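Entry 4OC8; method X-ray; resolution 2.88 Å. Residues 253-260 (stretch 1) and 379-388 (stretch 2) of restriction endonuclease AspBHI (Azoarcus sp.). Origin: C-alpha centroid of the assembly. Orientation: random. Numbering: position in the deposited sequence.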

# COMPACT_ATOMS: atom_id res chain seq x y z
N GLU A 253 -5.15 17.66 13.35
CA GLU A 253 -4.83 17.18 12.00
C GLU A 253 -3.40 16.64 11.95
O GLU A 253 -3.16 15.56 11.41
N ALA A 254 -2.47 17.38 12.54
CA ALA A 254 -1.08 16.93 12.61
C ALA A 254 -1.04 15.54 13.21
O ALA A 254 -0.48 14.61 12.62
N CYS A 255 -1.66 15.39 14.38
CA CYS A 255 -1.74 14.10 15.05
C CYS A 255 -2.30 13.05 14.10
O CYS A 255 -1.74 11.95 13.96
N ALA A 256 -3.39 13.40 13.41
CA ALA A 256 -4.01 12.47 12.49
C ALA A 256 -2.96 12.02 11.48
O ALA A 256 -2.77 10.81 11.27
N GLY A 257 -2.24 12.99 10.92
CA GLY A 257 -1.19 12.72 9.97
C GLY A 257 -0.22 11.68 10.51
O GLY A 257 0.07 10.70 9.83
N ALA A 258 0.21 11.88 11.75
CA ALA A 258 1.17 10.96 12.35
C ALA A 258 0.57 9.56 12.37
O ALA A 258 1.20 8.60 11.90
N LEU A 259 -0.67 9.47 12.84
CA LEU A 259 -1.35 8.19 12.91
C LEU A 259 -1.45 7.58 11.52
O LEU A 259 -1.25 6.37 11.34
N THR A 260 -1.70 8.43 10.53
CA THR A 260 -1.80 7.97 9.15
C THR A 260 -0.50 7.30 8.74
O THR A 260 -0.52 6.20 8.19
N ALA A 379 3.98 12.07 25.92
CA ALA A 379 5.30 12.18 25.29
C ALA A 379 5.19 12.08 23.77
O ALA A 379 5.86 12.81 23.04
N TRP A 380 4.34 11.16 23.32
CA TRP A 380 4.10 10.95 21.90
C TRP A 380 3.57 12.22 21.23
O TRP A 380 4.07 12.64 20.18
N LEU A 381 2.56 12.82 21.86
CA LEU A 381 1.97 14.06 21.37
C LEU A 381 2.98 15.21 21.37
O LEU A 381 3.01 16.04 20.45
N ASP A 382 3.81 15.26 22.41
CA ASP A 382 4.89 16.23 22.47
C ASP A 382 5.78 16.06 21.25
O ASP A 382 6.17 17.04 20.60
N GLY A 383 6.08 14.81 20.93
CA GLY A 383 6.85 14.46 19.75
C GLY A 383 6.21 14.96 18.47
O GLY A 383 6.88 15.57 17.63
N ILE A 384 4.91 14.71 18.31
CA ILE A 384 4.21 15.16 17.11
C ILE A 384 4.27 16.68 16.96
O ILE A 384 4.68 17.18 15.92
N THR A 385 3.86 17.39 18.01
CA THR A 385 3.81 18.85 17.96
C THR A 385 5.19 19.46 17.71
O THR A 385 5.32 20.44 16.98
N ALA A 386 6.21 18.85 18.31
CA ALA A 386 7.58 19.34 18.14
C ALA A 386 8.16 19.01 16.77
O ALA A 386 9.04 19.73 16.27
N SER A 387 7.69 17.93 16.15
CA SER A 387 8.24 17.48 14.88
C SER A 387 7.48 18.00 13.66
O SER A 387 7.77 17.62 12.53
N VAL A 388 6.48 18.85 13.90
CA VAL A 388 5.75 19.50 12.82
C VAL A 388 5.60 21.00 13.08
O VAL A 388 6.03 21.83 12.28

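Two helices, 253-260 and 379-386, cross nearly at right angles (104° between their N-to-C directions, axes 9.6 Å apart at closest approach) and meet without a single hydrogen bond between them; the contact is apolar apart from one sulfur-aromatic approach. The backbones come nearest at Cys255 and Ile384, whose CA atoms lie 6.4 Å apart. Stretch 1 contributes mainly small side chains here, and longer ones from stretch 2 reach across to them. Ile384 (chi1 m, chi2 t) points toward stretch 1: its CD1 and CG2 each lie 4.0 Å from Cys255 CA; CD1 is also 4.0 Å from Ala258 CB, and CG2 4.1 Å from Ala254 C. Ala254 and Ala258, one helical turn apart, both point toward stretch 2. Trp380 (chi1 t, chi2 68°) also points in and has the largest area covered by the other stretch. Its CH2 lies 3.7 Å from Leu259 CG, which meets the ring at its edge, near the ring plane; its CZ2 is 4.3 Å from Ala258 CB. Cys255 leaves its helix sideways; with chi1 t its SG lies 3.7 Å from Trp380 CH2 and 4.7 Å from the centroid of the Trp380 six-membered ring, 63° off the ring normal, an oblique sulfur-aromatic approach. The same sulfur lies 4.1 Å from Leu381 CD2 and 4.1 Å from Ile384 CD1, so it links three side chains of stretch 2. Leu259 and Leu381, both m,t, start sideways and bring their ends nearer the opposing helix. The poorly ordered Val388 (chi1 m) points toward stretch 1 and places CG2 3.9 Å from Ala254 CB. Polar side chains stay out of the contact: Thr260 OG1 makes a weak hydrogen bond to Ala256 O (3.3 Å) within its own helix, and Asp382 OD1 is hydrogen-bonded elsewhere in the structure.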

# COMPACT_ATOMS: atom_id res chain seq x y z
CB GLU A 253 -5.03 18.29 10.97
CG GLU A 253 -6.45 18.81 10.93
CD GLU A 253 -6.62 19.97 9.99
OE1 GLU A 253 -5.68 20.22 9.19
OE2 GLU A 253 -7.68 20.64 10.04
CB ALA A 254 -0.24 17.89 13.42
CB CYS A 255 -2.61 14.20 16.30
SG CYS A 255 -2.90 12.62 17.11
CB ALA A 256 -5.19 13.11 11.79
CB ALA A 258 1.55 11.42 13.74
CB LEU A 259 -2.74 8.36 13.53
CG LEU A 259 -2.75 8.57 15.05
CD1 LEU A 259 -4.10 9.07 15.52
CD2 LEU A 259 -2.38 7.28 15.75
CB THR A 260 -2.19 9.11 8.19
OG1 THR A 260 -3.59 9.40 8.36
CG2 THR A 260 -1.94 8.73 6.75
CB ALA A 379 6.22 11.11 25.83
CB TRP A 380 3.11 9.80 21.70
CG TRP A 380 2.77 9.52 20.27
CD1 TRP A 380 3.59 9.02 19.32
CD2 TRP A 380 1.50 9.72 19.64
NE1 TRP A 380 2.93 8.90 18.12
CE2 TRP A 380 1.63 9.32 18.30
CE3 TRP A 380 0.26 10.20 20.08
CZ2 TRP A 380 0.58 9.39 17.39
CZ3 TRP A 380 -0.79 10.26 19.17
CH2 TRP A 380 -0.62 9.85 17.84
CB LEU A 381 0.74 14.43 22.19
CG LEU A 381 -0.47 13.52 21.96
CD1 LEU A 381 -1.56 13.80 22.97
CD2 LEU A 381 -1.00 13.68 20.55
CB ASP A 382 5.71 16.06 23.76
CG ASP A 382 4.96 16.53 25.00
OD1 ASP A 382 4.17 17.49 24.89
OD2 ASP A 382 5.17 15.94 26.08
CB ILE A 384 2.73 14.76 17.12
CG1 ILE A 384 2.59 13.26 17.37
CG2 ILE A 384 2.05 15.15 15.81
CD1 ILE A 384 1.15 12.82 17.48
CB THR A 385 3.20 19.46 19.24
OG1 THR A 385 4.00 19.10 20.37
CG2 THR A 385 1.77 18.96 19.45
CB ALA A 386 8.48 18.80 19.24
CB SER A 387 8.32 15.95 14.83
OG SER A 387 7.03 15.38 14.88
CB VAL A 388 4.35 18.89 12.59
CG1 VAL A 388 4.43 17.37 12.42
CG2 VAL A 388 3.41 19.27 13.73